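PDB 4YWF: AbyA5 from Verrucosispora maris, which catalyses the elimination of acetate during spirotetronate biosynthesis, acting as a lyase built on an esterase-like alpha/beta-hydrolase scaffold. Local coordinates for residues V197-V202 with A206-A211; A105-W110 with Q157-L162; D50-G55 with P94-A99. The protein carries 4 engineered substitutions. All coordinates share one frame; numbering follows the deposited sequence.

From the N terminus, the first loop to close is that of contact 3, where D50-G55, in the loop ahead of helix 59-72, meets P94-A99 at the start of helix 94-111 after an excursion that is mostly helical. The same helix carries A105-W110, from which the chain runs through the first strands of the sheet and returns at Q157-L162 to close contact 2. Contact 1 is short: three residues separate V197-V202, on helix 194-201, from A206-A211, on strand 207-215. The three loops follow in series, none nested or crossed. Helix 94-111 thus joins the N-terminal helices to the alpha/beta core, and contact 1 lies about 38 Å from contact 3, between centres.

Contact 1 (V197-V202 with A206-A211); sequences VLLDAV and ADTSRA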
loop_
_atom_site.group_PDB
_atom_site.type_symbol
_atom_site.label_atom_id
_atom_site.label_comp_id
_atom_site.label_asym_id
_atom_site.label_seq_id
_atom_site.Cartn_x
_atom_site.Cartn_y
_atom_site.Cartn_z
ATOM N N VAL A 197 15.453 -4.061 1.229
ATOM C CA VAL A 197 15.514 -4.752 2.508
ATOM C C VAL A 197 14.543 -5.942 2.625
ATOM O O VAL A 197 14.884 -6.926 3.272
ATOM C CB VAL A 197 15.334 -3.747 3.631
ATOM C CG1 VAL A 197 15.036 -4.443 4.957
ATOM C CG2 VAL A 197 16.592 -2.863 3.695
ATOM N N LEU A 198 13.413 -5.905 1.923
ATOM C CA LEU A 198 12.517 -7.038 1.862
ATOM C C LEU A 198 13.102 -8.108 0.991
ATOM O O LEU A 198 13.024 -9.294 1.303
ATOM C CB LEU A 198 11.130 -6.622 1.283
ATOM C CG LEU A 198 10.319 -5.683 2.137
ATOM C CD1 LEU A 198 9.213 -5.136 1.212
ATOM C CD2 LEU A 198 9.771 -6.316 3.413
ATOM N N LEU A 199 13.699 -7.695 -0.122
ATOM C CA LEU A 199 14.296 -8.673 -0.994
ATOM C C LEU A 199 15.498 -9.395 -0.279
ATOM O O LEU A 199 15.631 -10.609 -0.396
ATOM C CB LEU A 199 14.747 -7.975 -2.241
ATOM C CG LEU A 199 13.660 -7.466 -3.199
ATOM C CD1 LEU A 199 14.347 -6.539 -4.235
ATOM C CD2 LEU A 199 12.916 -8.631 -3.820
ATOM N N ASP A 200 16.332 -8.629 0.425
ATOM C CA ASP A 200 17.446 -9.202 1.276
ATOM C C ASP A 200 16.972 -10.293 2.198
ATOM O O ASP A 200 17.611 -11.318 2.306
ATOM C CB ASP A 200 18.145 -8.111 2.120
ATOM C CG ASP A 200 18.960 -7.148 1.280
ATOM O OD1 ASP A 200 19.252 -7.443 0.089
ATOM O OD2 ASP A 200 19.273 -6.048 1.783
ATOM N N ALA A 201 15.825 -10.103 2.830
ATOM C CA ALA A 201 15.299 -11.067 3.745
ATOM C C ALA A 201 14.778 -12.357 3.123
ATOM O O ALA A 201 14.666 -13.367 3.814
ATOM C CB ALA A 201 14.214 -10.401 4.594
ATOM N N VAL A 202 14.494 -12.379 1.823
ATOM C CA VAL A 202 13.992 -13.591 1.167
ATOM C C VAL A 202 14.900 -14.069 0.034
ATOM O O VAL A 202 14.488 -14.884 -0.787
ATOM C CB VAL A 202 12.556 -13.385 0.578
ATOM C CG1 VAL A 202 11.548 -13.081 1.696
ATOM C CG2 VAL A 202 12.515 -12.262 -0.484
ATOM N N ALA A 206 13.784 -17.190 -2.877
ATOM C CA ALA A 206 13.189 -16.602 -4.031
ATOM C C ALA A 206 14.247 -16.001 -4.983
ATOM O O ALA A 206 15.378 -15.612 -4.580
ATOM C CB ALA A 206 12.221 -15.521 -3.613
ATOM N N ASP A 207 13.811 -15.857 -6.236
ATOM C CA ASP A 207 14.607 -15.209 -7.249
ATOM C C ASP A 207 14.529 -13.713 -7.170
ATOM O O ASP A 207 13.784 -13.055 -7.853
ATOM C CB ASP A 207 14.248 -15.684 -8.651
ATOM C CG ASP A 207 15.259 -15.197 -9.671
ATOM O OD1 ASP A 207 16.188 -14.453 -9.238
ATOM O OD2 ASP A 207 15.098 -15.525 -10.874
ATOM N N THR A 208 15.389 -13.200 -6.314
ATOM C CA THR A 208 15.358 -11.850 -5.876
ATOM C C THR A 208 16.099 -10.903 -6.903
ATOM O O THR A 208 16.141 -9.685 -6.752
ATOM C CB THR A 208 15.927 -11.892 -4.433
ATOM O OG1 THR A 208 14.993 -11.315 -3.490
ATOM C CG2 THR A 208 17.342 -11.356 -4.339
ATOM N N SER A 209 16.657 -11.459 -7.962
ATOM C CA SER A 209 17.160 -10.646 -9.079
ATOM C C SER A 209 15.975 -10.197 -9.971
ATOM O O SER A 209 16.168 -9.374 -10.860
ATOM C CB SER A 209 18.167 -11.426 -9.929
ATOM O OG SER A 209 17.604 -12.589 -10.545
ATOM N N ARG A 210 14.787 -10.791 -9.771
ATOM C CA ARG A 210 13.594 -10.438 -10.553
ATOM C C ARG A 210 12.422 -10.096 -9.660
ATOM O O ARG A 210 11.614 -10.963 -9.365
ATOM C CB ARG A 210 13.178 -11.566 -11.466
ATOM C CG ARG A 210 14.237 -12.069 -12.422
ATOM C CD ARG A 210 13.701 -13.271 -13.174
ATOM N NE ARG A 210 12.468 -12.861 -13.834
ATOM C CZ ARG A 210 11.397 -13.627 -14.056
ATOM N NH1 ARG A 210 11.385 -14.894 -13.735
ATOM N NH2 ARG A 210 10.336 -13.095 -14.630
ATOM N N ALA A 211 12.354 -8.850 -9.236
ATOM C CA ALA A 211 11.285 -8.354 -8.350
ATOM C C ALA A 211 10.359 -7.366 -9.060
ATOM O O ALA A 211 10.820 -6.462 -9.812
ATOM C CB ALA A 211 11.889 -7.642 -7.168
#
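A threonine hydroxyl docked on a carbonyl of helix 194-201 sets this contact apart: T208 OG1 donates to L199 O at 3.2 Å, above the carbonyl plane and not on a lone pair, with a C=O...donor angle of only 107°. The backbone N of V202 takes the same oxygen from the opposite face, so two donors grip L199 O. The chi1 of T208, -124°, lies well off the usual staggered values and places OG1 facing L199 O.

The arrangement belongs to a helix-to-strand connection of the alpha/beta-hydrolase fold, in which a short link leads from helix 194-201 into strand 207-215 of the central sheet, with three residues between the two segments. An apolar contact lies beside the hydrogen bond. The side chain of L199, with CG beside its own backbone N and opposite the carbonyl carbon (chi1 -70°), leans over the strand, and its CD2 rests 3.6 Å from A211 CB while also lying 3.4 Å from T208 OG1. The other methyl, L199 CD1, is 4.0 Å from A211 CB. V202 adds its CG2, 4.0 Å from T208 OG1. V144 of the neighbouring strand 143-148 touches L199, A206 and T208 and backs the contact from within the sheet.

The chain turns a corner at S209 and R210 in a type I beta turn from D207 to R210. Here D207 OD1 accepts both S209 N, in an Asx turn, and S209 OG at 2.7 Å, the hydroxyl arriving on the syn side of the carboxylate.

The T208 hydroxyl therefore lies against carbons of L199 and V202 and has L199 O as its polar partner. With V202 N on the other face of that carbonyl, the hydroxyl joins the helix to the segment that follows it.

Contact 2 (A105-W110 with Q157-L162); sequences AVFDRW and QWAPIL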
loop_
_atom_site.group_PDB
_atom_site.type_symbol
_atom_site.label_atom_id
_atom_site.label_comp_id
_atom_site.label_asym_id
_atom_site.label_seq_id
_atom_site.Cartn_x
_atom_site.Cartn_y
_atom_site.Cartn_z
ATOM N N ALA A 105 -3.973 -10.276 15.033
ATOM C CA ALA A 105 -4.240 -11.569 15.682
ATOM C C ALA A 105 -5.264 -12.475 14.949
ATOM O O ALA A 105 -5.016 -13.687 14.818
ATOM C CB ALA A 105 -4.678 -11.364 17.136
ATOM N N VAL A 106 -6.412 -11.925 14.519
ATOM C CA VAL A 106 -7.401 -12.717 13.834
ATOM C C VAL A 106 -6.889 -13.136 12.467
ATOM O O VAL A 106 -7.128 -14.235 12.015
ATOM C CB VAL A 106 -8.830 -12.087 13.699
ATOM C CG1 VAL A 106 -9.413 -11.898 15.064
ATOM C CG2 VAL A 106 -8.853 -10.794 12.929
ATOM N N PHE A 107 -6.180 -12.240 11.787
ATOM C CA PHE A 107 -5.573 -12.635 10.558
ATOM C C PHE A 107 -4.523 -13.780 10.767
ATOM O O PHE A 107 -4.484 -14.772 9.950
ATOM C CB PHE A 107 -4.971 -11.470 9.786
ATOM C CG PHE A 107 -4.426 -11.906 8.491
ATOM C CD1 PHE A 107 -5.273 -12.095 7.419
ATOM C CD2 PHE A 107 -3.114 -12.352 8.406
ATOM C CE1 PHE A 107 -4.819 -12.630 6.222
ATOM C CE2 PHE A 107 -2.639 -12.887 7.216
ATOM C CZ PHE A 107 -3.516 -13.036 6.131
ATOM N N ASP A 108 -3.727 -13.653 11.824
ATOM C CA ASP A 108 -2.665 -14.627 12.134
ATOM C C ASP A 108 -3.326 -16.021 12.318
ATOM O O ASP A 108 -2.795 -17.047 11.854
ATOM C CB ASP A 108 -1.907 -14.232 13.371
ATOM C CG ASP A 108 -0.707 -15.144 13.664
ATOM O OD1 ASP A 108 -0.079 -15.803 12.802
ATOM O OD2 ASP A 108 -0.353 -15.212 14.823
ATOM N N ARG A 109 -4.458 -16.019 13.022
ATOM C CA ARG A 109 -5.265 -17.181 13.307
ATOM C C ARG A 109 -5.813 -17.769 11.977
ATOM O O ARG A 109 -5.623 -18.956 11.698
ATOM C CB ARG A 109 -6.355 -16.837 14.316
ATOM N N TRP A 110 -6.342 -16.920 11.097
ATOM C CA TRP A 110 -6.762 -17.410 9.778
ATOM C C TRP A 110 -5.678 -18.036 8.904
ATOM O O TRP A 110 -5.874 -19.086 8.281
ATOM C CB TRP A 110 -7.382 -16.294 8.972
ATOM C CG TRP A 110 -7.811 -16.739 7.607
ATOM C CD1 TRP A 110 -8.977 -17.338 7.282
ATOM C CD2 TRP A 110 -7.116 -16.532 6.385
ATOM N NE1 TRP A 110 -9.039 -17.547 5.956
ATOM C CE2 TRP A 110 -7.916 -17.054 5.365
ATOM C CE3 TRP A 110 -5.893 -15.955 6.057
ATOM C CZ2 TRP A 110 -7.527 -17.043 4.013
ATOM C CZ3 TRP A 110 -5.499 -15.943 4.737
ATOM C CH2 TRP A 110 -6.298 -16.508 3.729
ATOM N N GLN A 157 -4.863 -5.982 4.575
ATOM C CA GLN A 157 -5.868 -5.704 3.553
ATOM C C GLN A 157 -5.626 -6.601 2.336
ATOM O O GLN A 157 -6.563 -7.047 1.667
ATOM C CB GLN A 157 -5.744 -4.228 3.107
ATOM C CG GLN A 157 -7.058 -3.563 2.724
ATOM C CD GLN A 157 -6.857 -2.315 1.864
ATOM O OE1 GLN A 157 -6.057 -1.430 2.190
ATOM N NE2 GLN A 157 -7.589 -2.240 0.760
ATOM N N TRP A 158 -4.342 -6.818 2.039
ATOM C CA TRP A 158 -3.904 -7.594 0.874
ATOM C C TRP A 158 -3.483 -9.023 1.142
ATOM O O TRP A 158 -3.501 -9.811 0.228
ATOM C CB TRP A 158 -2.692 -6.905 0.220
ATOM C CG TRP A 158 -2.785 -5.443 0.143
ATOM C CD1 TRP A 158 -2.025 -4.544 0.824
ATOM C CD2 TRP A 158 -3.731 -4.691 -0.610
ATOM N NE1 TRP A 158 -2.420 -3.269 0.506
ATOM C CE2 TRP A 158 -3.481 -3.336 -0.357
ATOM C CE3 TRP A 158 -4.772 -5.035 -1.463
ATOM C CZ2 TRP A 158 -4.216 -2.314 -0.959
ATOM C CZ3 TRP A 158 -5.481 -4.021 -2.090
ATOM C CH2 TRP A 158 -5.205 -2.677 -1.815
ATOM N N ALA A 159 -3.082 -9.356 2.378
ATOM C CA ALA A 159 -2.532 -10.658 2.673
ATOM C C ALA A 159 -3.427 -11.840 2.357
ATOM O O ALA A 159 -2.927 -12.895 2.043
ATOM C CB ALA A 159 -2.079 -10.729 4.144
ATOM N N PRO A 160 -4.759 -11.674 2.434
ATOM C CA PRO A 160 -5.578 -12.837 2.166
ATOM C C PRO A 160 -5.414 -13.352 0.706
ATOM O O PRO A 160 -5.714 -14.527 0.429
ATOM C CB PRO A 160 -6.978 -12.310 2.365
ATOM C CG PRO A 160 -6.872 -11.159 3.287
ATOM C CD PRO A 160 -5.529 -10.580 3.039
ATOM N N ILE A 161 -4.953 -12.502 -0.215
ATOM C CA ILE A 161 -4.773 -12.968 -1.621
ATOM C C ILE A 161 -3.405 -13.566 -1.916
ATOM O O ILE A 161 -3.198 -14.033 -3.044
ATOM C CB ILE A 161 -5.129 -11.917 -2.697
ATOM C CG1 ILE A 161 -4.267 -10.653 -2.574
ATOM C CG2 ILE A 161 -6.627 -11.620 -2.605
ATOM C CD1 ILE A 161 -4.527 -9.610 -3.675
ATOM N N LEU A 162 -2.512 -13.634 -0.919
ATOM C CA LEU A 162 -1.189 -14.276 -1.088
ATOM C C LEU A 162 -1.232 -15.634 -1.761
ATOM O O LEU A 162 -0.429 -15.901 -2.640
ATOM C CB LEU A 162 -0.429 -14.358 0.230
ATOM C CG LEU A 162 0.140 -13.027 0.717
ATOM C CD1 LEU A 162 0.592 -13.088 2.174
ATOM C CD2 LEU A 162 1.304 -12.557 -0.154
#
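Two aromatic side chains of helix 94-111, F107 and W110, carry CG opposite their backbone N (chi1 -177° and 179°), and this shared torsion sends both rings from one side of the helix to the turn at A159 and P160. In the alpha/beta-hydrolase fold of this enzyme the turn is a 3-10 segment, 159-161, between strand 143-148 and helix 162-167, so the contact sets a helix preceding the central sheet against a connection within it.

The phenyl ring of F107 does most of the work. Its far corner, CZ, presses on A159 CB at 3.4 Å, with CE2 following at 3.8 Å from the same methyl. On its other flank CE1 reaches the pyrrolidine of P160, 3.9 Å from P160 CD and the same from P160 CG. Alanine methyl and proline ring thus share the outer end of the phenyl, both approaching it obliquely, and the ring bridges two successive residues of the turn. W132 of strand 127-134 meets F107 edge-to-face and also touches A159, continuing the apolar cluster toward the sheet.

W110, one helical turn further on, extends the contact along P160 with the benzo part of its indole. Its CZ3 comes 4.0 Å from P160 CA, a lighter touch than that of the phenyl. L77 of helix 76-87 also packs on W110, while T80 of that helix lies against F107, so helix 76-87 also lies against both aromatics.

The F107 contacts are apolar, while W110 also touches a carbonyl oxygen. The turn supplies its own polar bonding: I161 N donates to W158 O and L162 N to A159 O. At the margin, W110 CH2 lies 3.9 Å from the carbonyl oxygen P160 O and 4.5 Å from P160 CB.

Contact 3 (D50-G55 with P94-A99); sequences DDDGDG and PGRAEA
One carboxylate oxygen, D52 OD1, takes both terminal nitrogens of R96 in an end-on, two-pronged salt bridge, with R96 NH2 at 3.0 Å and R96 NH1 at 3.2 Å. Both donors hold the oxygen close to the guanidinium plane, so it sits at the edge of that group, between the two nitrogens and slightly nearer NH2. From the carboxylate side the two are less alike: NH1 comes in on the syn lone pair of OD1, whereas NH2 arrives on the syn side but tilted out of plane. The bonds are moderately bent, with N-H...acceptor angles of 154° for NH2 and 141° for NH1, as expected when two hydrogens converge on a single atom. The planes of the flat groups are 70° apart, consistent with a bridge through one oxygen rather than a coplanar two-oxygen pairing.

The torsions set up this meeting. D52 holds CG opposite its backbone N, and R96 runs extended from CG to NE, carrying its charge from the first turn of helix 94-111 across to the loop.

A second shell fixes each partner. The other carboxylate oxygen, D52 OD2, accepts from N22 N, while F88 O accepts from R96 NH2 and D92 OD1 forms a further salt bridge with R96 NH1. W59 and L27 touch both D52 and R96, and the pair is buried among them. Next along the loop, D51 OD2 accepts from G53 N at 2.8 Å in an Asx turn, which shapes the backbone just beyond D52.

Buried charge is thus met on several sides: the arginine is shared between two acidic groups and a carbonyl, an environment that would probably keep D52 ionised. The bridge links the N-terminal loop to the start of a helix in this helical part of the protein.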
loop_
_atom_site.group_PDB
_atom_site.type_symbol
_atom_site.label_atom_id
_atom_site.label_comp_id
_atom_site.label_asym_id
_atom_site.label_seq_id
_atom_site.Cartn_x
_atom_site.Cartn_y
_atom_site.Cartn_z
ATOM N N ASP A 50 -21.605 8.112 15.341
ATOM C CA ASP A 50 -21.883 9.553 15.401
ATOM C C ASP A 50 -20.644 10.419 15.283
ATOM O O ASP A 50 -20.711 11.542 14.790
ATOM C CB ASP A 50 -22.540 9.894 16.744
ATOM C CG ASP A 50 -23.968 9.352 16.867
ATOM O OD1 ASP A 50 -24.607 9.032 15.839
ATOM O OD2 ASP A 50 -24.437 9.263 18.010
ATOM N N ASP A 51 -19.528 9.909 15.770
ATOM C CA ASP A 51 -18.319 10.718 16.003
ATOM C C ASP A 51 -17.051 9.840 15.919
ATOM O O ASP A 51 -17.158 8.617 15.763
ATOM C CB ASP A 51 -18.425 11.324 17.415
ATOM C CG ASP A 51 -18.586 10.252 18.466
ATOM O OD1 ASP A 51 -19.731 9.824 18.657
ATOM O OD2 ASP A 51 -17.587 9.769 19.057
ATOM N N ASP A 52 -15.883 10.473 16.096
ATOM C CA ASP A 52 -14.574 9.783 16.167
ATOM C C ASP A 52 -13.995 9.822 17.578
ATOM O O ASP A 52 -12.817 10.008 17.799
ATOM C CB ASP A 52 -13.646 10.355 15.107
ATOM C CG ASP A 52 -12.321 9.581 14.996
ATOM O OD1 ASP A 52 -12.370 8.362 15.168
ATOM O OD2 ASP A 52 -11.260 10.175 14.762
ATOM N N GLY A 53 -14.848 9.612 18.567
ATOM C CA GLY A 53 -14.441 9.656 19.981
ATOM C C GLY A 53 -14.125 8.250 20.463
ATOM O O GLY A 53 -13.534 7.444 19.718
ATOM N N ASP A 54 -14.443 7.973 21.720
ATOM C CA ASP A 54 -14.219 6.684 22.316
ATOM C C ASP A 54 -15.469 6.156 23.045
ATOM O O ASP A 54 -15.352 5.250 23.884
ATOM C CB ASP A 54 -12.998 6.692 23.267
ATOM C CG ASP A 54 -13.231 7.527 24.525
ATOM O OD1 ASP A 54 -14.309 8.183 24.626
ATOM O OD2 ASP A 54 -12.350 7.525 25.425
ATOM N N GLY A 55 -16.641 6.689 22.704
ATOM C CA GLY A 55 -17.889 6.307 23.356
ATOM C C GLY A 55 -18.564 5.218 22.560
ATOM O O GLY A 55 -18.069 4.825 21.479
ATOM N N PRO A 94 -5.996 4.458 22.408
ATOM C CA PRO A 94 -5.980 3.093 22.987
ATOM C C PRO A 94 -6.866 2.139 22.229
ATOM O O PRO A 94 -6.509 0.941 22.024
ATOM C CB PRO A 94 -6.491 3.303 24.415
ATOM C CG PRO A 94 -5.893 4.643 24.770
ATOM C CD PRO A 94 -6.125 5.475 23.483
ATOM N N GLY A 95 -7.980 2.671 21.747
ATOM C CA GLY A 95 -8.938 1.872 21.036
ATOM C C GLY A 95 -8.490 1.469 19.665
ATOM O O GLY A 95 -8.730 0.356 19.286
ATOM N N ARG A 96 -7.835 2.382 18.920
ATOM C CA ARG A 96 -7.251 2.060 17.647
ATOM C C ARG A 96 -6.060 1.110 17.842
ATOM O O ARG A 96 -5.878 0.201 16.999
ATOM C CB ARG A 96 -6.794 3.292 16.863
ATOM C CG ARG A 96 -7.944 4.028 16.173
ATOM C CD ARG A 96 -7.499 4.998 15.100
ATOM N NE ARG A 96 -8.633 5.392 14.264
ATOM C CZ ARG A 96 -9.575 6.297 14.569
ATOM N NH1 ARG A 96 -9.496 7.053 15.671
ATOM N NH2 ARG A 96 -10.622 6.453 13.734
ATOM N N ALA A 97 -5.275 1.265 18.927
ATOM C CA ALA A 97 -4.115 0.402 19.168
ATOM C C ALA A 97 -4.614 -1.029 19.405
ATOM O O ALA A 97 -4.092 -1.986 18.864
ATOM C CB ALA A 97 -3.289 0.874 20.351
ATOM N N GLU A 98 -5.650 -1.154 20.188
ATOM C CA GLU A 98 -6.349 -2.436 20.403
ATOM C C GLU A 98 -6.890 -3.057 19.102
ATOM O O GLU A 98 -6.651 -4.229 18.798
ATOM C CB GLU A 98 -7.475 -2.256 21.398
ATOM C CG GLU A 98 -8.216 -3.551 21.777
ATOM C CD GLU A 98 -9.501 -3.303 22.556
ATOM O OE1 GLU A 98 -9.679 -2.216 23.114
ATOM O OE2 GLU A 98 -10.349 -4.211 22.630
ATOM N N ALA A 99 -7.617 -2.258 18.341
ATOM C CA ALA A 99 -8.143 -2.708 17.104
ATOM C C ALA A 99 -7.076 -3.233 16.184
ATOM O O ALA A 99 -7.291 -4.268 15.511
ATOM C CB ALA A 99 -8.978 -1.594 16.426
#